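Aspartate aminotransferase, cytoplasmic (Schizosaccharomyces pombe 972h-, PDB 6JPK) catalyses the pyridoxal 5'-phosphate-dependent, reversible transfer of the amino group from L-aspartate to 2-oxoglutarate, giving oxaloacetate and L-glutamate. Local coordinates at residues I174-C188 with S208-Y222. The protein carries 1 engineered substitution. Residues are numbered along the deposited sequence; the frame is centred on the assembly and turned at random.
Sequences IKSAPEGSIFLLHAC and SLLSRKHLVVFDIAY
Bends at chi2 (-61°) and chi3 (-81°) fold R212 back over the end of helix 167-176, where NE and NH2 grip A177 O side-on; the NH2 bond is 2.8 Å long, with the oxygen close to the guanidinium plane. E179 CG lies over one guanidinium face, and a water joins E179 OE1 to R212 NH1. The H214 ring turns its edge to the type II turn P178-S181. Its NE2 donates almost straight to a lone pair of I174 O, 2.9 Å away, while ND1 accepts a weak bond from S181 N. R212 CB lies over the rim of one face of this ring; F183 CE1 sits over the rim of the other, 3.4 Å from H214 CD2. L209 CD2 makes a CH-pi contact with the F183 ring, and L209 CD1 meets L185 CD1 tip to tip at 3.7 Å. Beyond, strands 182-186 and 215-220 pair in parallel, from L215 N to S181 O through A187 N to D219 O, the two strands of a beta-alpha-beta unit joined through helix 199-211 in the large-domain sheet. With R212 cut back to an alanine, A177 O would probably lose both its donors and the E179 carboxylate its nearest positive charge. With NE2 donating and ND1 accepting, the contact is consistent with a neutral, NE2-protonated H214, held mainly by the NE2 bond, with weaker help at ND1.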
# COMPACT_ATOMS: atom_id res chain seq x y z
N ILE A 174 32.92 -2.20 -5.87
CA ILE A 174 32.59 -0.80 -6.16
C ILE A 174 33.50 -0.25 -7.25
O ILE A 174 33.04 0.39 -8.20
CB ILE A 174 32.66 0.06 -4.89
CG1 ILE A 174 31.52 -0.32 -3.93
CG2 ILE A 174 32.60 1.56 -5.26
CD1 ILE A 174 31.66 0.28 -2.54
N LYS A 175 34.80 -0.53 -7.16
CA LYS A 175 35.73 0.05 -8.12
C LYS A 175 35.57 -0.56 -9.51
O LYS A 175 35.79 0.14 -10.51
CB LYS A 175 37.17 -0.11 -7.64
CG LYS A 175 37.47 0.60 -6.33
CD LYS A 175 38.85 0.17 -5.83
CE LYS A 175 39.34 1.06 -4.70
NZ LYS A 175 40.48 0.45 -3.96
N SER A 176 35.20 -1.83 -9.61
CA SER A 176 35.15 -2.48 -10.92
C SER A 176 33.78 -2.40 -11.58
O SER A 176 33.67 -2.67 -12.77
CB SER A 176 35.58 -3.95 -10.80
OG SER A 176 34.67 -4.65 -9.96
N ALA A 177 32.73 -2.07 -10.83
CA ALA A 177 31.41 -1.96 -11.42
C ALA A 177 31.38 -0.82 -12.43
O ALA A 177 32.08 0.18 -12.26
CB ALA A 177 30.35 -1.73 -10.34
N PRO A 178 30.61 -0.97 -13.51
CA PRO A 178 30.50 0.11 -14.50
C PRO A 178 30.12 1.43 -13.84
O PRO A 178 29.32 1.46 -12.90
CB PRO A 178 29.40 -0.39 -15.44
CG PRO A 178 29.48 -1.91 -15.33
CD PRO A 178 29.82 -2.16 -13.88
N GLU A 179 30.71 2.51 -14.33
CA GLU A 179 30.40 3.83 -13.79
C GLU A 179 28.90 4.08 -13.82
O GLU A 179 28.21 3.70 -14.77
CB GLU A 179 31.13 4.92 -14.59
CG GLU A 179 32.63 4.97 -14.35
CD GLU A 179 33.27 6.27 -14.83
OE1 GLU A 179 34.22 6.75 -14.17
OE2 GLU A 179 32.81 6.82 -15.87
N GLY A 180 28.39 4.71 -12.77
CA GLY A 180 26.98 5.01 -12.71
C GLY A 180 26.09 3.84 -12.41
O GLY A 180 24.88 3.90 -12.68
N SER A 181 26.64 2.75 -11.86
CA SER A 181 25.80 1.68 -11.34
C SER A 181 25.05 2.17 -10.10
O SER A 181 25.41 3.16 -9.47
CB SER A 181 26.63 0.44 -11.00
OG SER A 181 27.29 -0.06 -12.15
N ILE A 182 23.98 1.46 -9.76
CA ILE A 182 23.16 1.78 -8.60
C ILE A 182 23.60 0.89 -7.45
O ILE A 182 23.70 -0.33 -7.62
CB ILE A 182 21.67 1.56 -8.91
CG1 ILE A 182 21.27 2.33 -10.17
CG2 ILE A 182 20.82 1.92 -7.70
CD1 ILE A 182 20.19 1.62 -10.98
N PHE A 183 23.85 1.49 -6.29
CA PHE A 183 24.28 0.73 -5.12
C PHE A 183 23.26 0.91 -4.01
O PHE A 183 22.96 2.05 -3.61
CB PHE A 183 25.69 1.13 -4.66
CG PHE A 183 26.78 0.34 -5.32
CD1 PHE A 183 27.18 0.63 -6.61
CD2 PHE A 183 27.37 -0.73 -4.67
CE1 PHE A 183 28.16 -0.11 -7.25
CE2 PHE A 183 28.36 -1.49 -5.29
CZ PHE A 183 28.75 -1.18 -6.59
N LEU A 184 22.73 -0.21 -3.52
CA LEU A 184 21.74 -0.25 -2.46
C LEU A 184 22.48 -0.52 -1.16
O LEU A 184 23.00 -1.62 -0.95
CB LEU A 184 20.70 -1.33 -2.74
CG LEU A 184 19.23 -1.09 -2.41
CD1 LEU A 184 18.47 -2.41 -2.39
CD2 LEU A 184 19.04 -0.32 -1.10
N LEU A 185 22.55 0.49 -0.29
CA LEU A 185 23.35 0.45 0.93
C LEU A 185 22.44 0.39 2.15
O LEU A 185 21.41 1.06 2.20
CB LEU A 185 24.24 1.69 1.02
CG LEU A 185 25.15 1.93 -0.19
CD1 LEU A 185 25.91 3.24 -0.04
CD2 LEU A 185 26.12 0.76 -0.40
N HIS A 186 22.84 -0.42 3.13
CA HIS A 186 22.15 -0.48 4.42
C HIS A 186 22.74 0.59 5.33
O HIS A 186 23.95 0.58 5.59
CB HIS A 186 22.32 -1.86 5.07
CG HIS A 186 21.81 -3.01 4.25
ND1 HIS A 186 20.87 -3.90 4.73
CD2 HIS A 186 22.11 -3.43 2.99
CE1 HIS A 186 20.61 -4.81 3.80
NE2 HIS A 186 21.35 -4.54 2.74
N ALA A 187 21.90 1.51 5.81
CA ALA A 187 22.41 2.64 6.60
C ALA A 187 22.98 2.19 7.94
O ALA A 187 23.98 2.75 8.39
CB ALA A 187 21.31 3.66 6.83
N CYS A 188 22.34 1.22 8.60
CA CYS A 188 22.86 0.63 9.84
C CYS A 188 22.10 -0.66 10.11
O CYS A 188 21.02 -0.89 9.56
CB CYS A 188 22.74 1.58 11.03
SG CYS A 188 21.04 1.92 11.55
N SER A 208 35.11 5.66 -3.02
CA SER A 208 35.11 4.86 -4.24
C SER A 208 33.77 4.96 -4.98
O SER A 208 33.75 4.97 -6.22
CB SER A 208 35.45 3.41 -3.92
OG SER A 208 36.81 3.30 -3.53
N LEU A 209 32.65 5.04 -4.24
CA LEU A 209 31.36 5.25 -4.88
C LEU A 209 31.34 6.55 -5.69
O LEU A 209 30.81 6.58 -6.80
CB LEU A 209 30.23 5.26 -3.84
CG LEU A 209 29.80 3.96 -3.17
CD1 LEU A 209 29.00 4.26 -1.90
CD2 LEU A 209 28.97 3.09 -4.11
N LEU A 210 31.90 7.63 -5.14
CA LEU A 210 31.93 8.89 -5.87
C LEU A 210 32.92 8.84 -7.04
O LEU A 210 32.65 9.40 -8.10
CB LEU A 210 32.29 10.05 -4.94
CG LEU A 210 31.45 10.11 -3.67
CD1 LEU A 210 32.23 10.88 -2.64
CD2 LEU A 210 30.10 10.74 -3.90
N SER A 211 34.07 8.19 -6.84
CA SER A 211 35.06 8.09 -7.92
C SER A 211 34.48 7.36 -9.13
O SER A 211 34.86 7.67 -10.27
CB SER A 211 36.30 7.37 -7.41
OG SER A 211 37.30 7.36 -8.41
N ARG A 212 33.58 6.41 -8.92
CA ARG A 212 32.93 5.68 -10.00
C ARG A 212 31.58 6.28 -10.39
O ARG A 212 30.91 5.73 -11.27
CB ARG A 212 32.75 4.21 -9.62
CG ARG A 212 34.06 3.44 -9.49
CD ARG A 212 34.83 3.44 -10.81
NE ARG A 212 34.30 2.43 -11.74
CZ ARG A 212 34.72 2.26 -12.99
NH1 ARG A 212 35.66 3.06 -13.51
NH2 ARG A 212 34.19 1.30 -13.74
N LYS A 213 31.17 7.37 -9.75
CA LYS A 213 29.95 8.10 -10.10
C LYS A 213 28.71 7.21 -9.98
O LYS A 213 27.76 7.35 -10.76
CB LYS A 213 30.04 8.69 -11.52
CG LYS A 213 31.36 9.40 -11.81
CD LYS A 213 31.35 10.04 -13.20
CE LYS A 213 32.74 10.47 -13.63
NZ LYS A 213 33.36 11.41 -12.66
N HIS A 214 28.72 6.29 -9.02
CA HIS A 214 27.57 5.43 -8.80
C HIS A 214 26.42 6.22 -8.18
O HIS A 214 26.62 7.25 -7.54
CB HIS A 214 27.94 4.26 -7.87
CG HIS A 214 28.97 3.33 -8.45
ND1 HIS A 214 28.97 2.93 -9.77
CD2 HIS A 214 30.02 2.71 -7.87
CE1 HIS A 214 29.98 2.11 -9.98
NE2 HIS A 214 30.63 1.96 -8.84
N LEU A 215 25.20 5.73 -8.40
CA LEU A 215 24.01 6.31 -7.80
C LEU A 215 23.68 5.56 -6.50
O LEU A 215 23.60 4.33 -6.49
CB LEU A 215 22.83 6.24 -8.78
CG LEU A 215 21.47 6.63 -8.20
CD1 LEU A 215 21.52 8.07 -7.71
CD2 LEU A 215 20.37 6.45 -9.24
N VAL A 216 23.50 6.30 -5.41
CA VAL A 216 23.37 5.71 -4.07
C VAL A 216 21.91 5.72 -3.62
O VAL A 216 21.23 6.76 -3.69
CB VAL A 216 24.27 6.45 -3.06
CG1 VAL A 216 23.94 6.02 -1.64
CG2 VAL A 216 25.75 6.18 -3.37
N VAL A 217 21.44 4.56 -3.16
CA VAL A 217 20.15 4.39 -2.50
C VAL A 217 20.41 3.80 -1.11
O VAL A 217 20.93 2.68 -1.00
CB VAL A 217 19.20 3.46 -3.29
CG1 VAL A 217 17.86 3.33 -2.58
CG2 VAL A 217 19.04 3.95 -4.73
N PHE A 218 20.09 4.56 -0.07
CA PHE A 218 20.19 4.07 1.30
C PHE A 218 18.87 3.44 1.72
O PHE A 218 17.80 4.02 1.52
CB PHE A 218 20.52 5.19 2.29
CG PHE A 218 21.95 5.63 2.27
CD1 PHE A 218 22.92 4.86 2.88
CD2 PHE A 218 22.32 6.83 1.68
CE1 PHE A 218 24.26 5.28 2.89
CE2 PHE A 218 23.64 7.26 1.68
CZ PHE A 218 24.61 6.48 2.28
N ASP A 219 18.94 2.27 2.33
CA ASP A 219 17.81 1.66 3.02
C ASP A 219 18.04 1.85 4.52
O ASP A 219 19.05 1.40 5.06
CB ASP A 219 17.69 0.18 2.67
CG ASP A 219 16.32 -0.40 3.00
OD1 ASP A 219 15.76 -0.06 4.07
OD2 ASP A 219 15.80 -1.19 2.19
N ILE A 220 17.13 2.56 5.20
CA ILE A 220 17.26 2.80 6.63
C ILE A 220 15.98 2.32 7.31
O ILE A 220 15.00 3.06 7.47
CB ILE A 220 17.59 4.27 6.96
CG1 ILE A 220 17.78 4.45 8.47
CG2 ILE A 220 16.57 5.26 6.39
CD1 ILE A 220 18.68 5.64 8.82
N ALA A 221 15.99 1.06 7.73
CA ALA A 221 14.85 0.44 8.38
C ALA A 221 14.97 0.37 9.90
O ALA A 221 13.99 -0.02 10.55
CB ALA A 221 14.65 -0.98 7.83
N TYR A 222 16.12 0.72 10.48
CA TYR A 222 16.31 0.50 11.92
C TYR A 222 16.87 1.72 12.64
O TYR A 222 17.57 1.58 13.64
CB TYR A 222 17.20 -0.72 12.17
CG TYR A 222 16.76 -1.94 11.40
CD1 TYR A 222 15.66 -2.67 11.81
CD2 TYR A 222 17.41 -2.32 10.23
CE1 TYR A 222 15.23 -3.77 11.11
CE2 TYR A 222 16.99 -3.43 9.51
CZ TYR A 222 15.89 -4.15 9.96
OH TYR A 222 15.45 -5.24 9.26
O HOH W 1 36.18 6.02 -12.63
O HOH W 2 18.95 1.02 9.42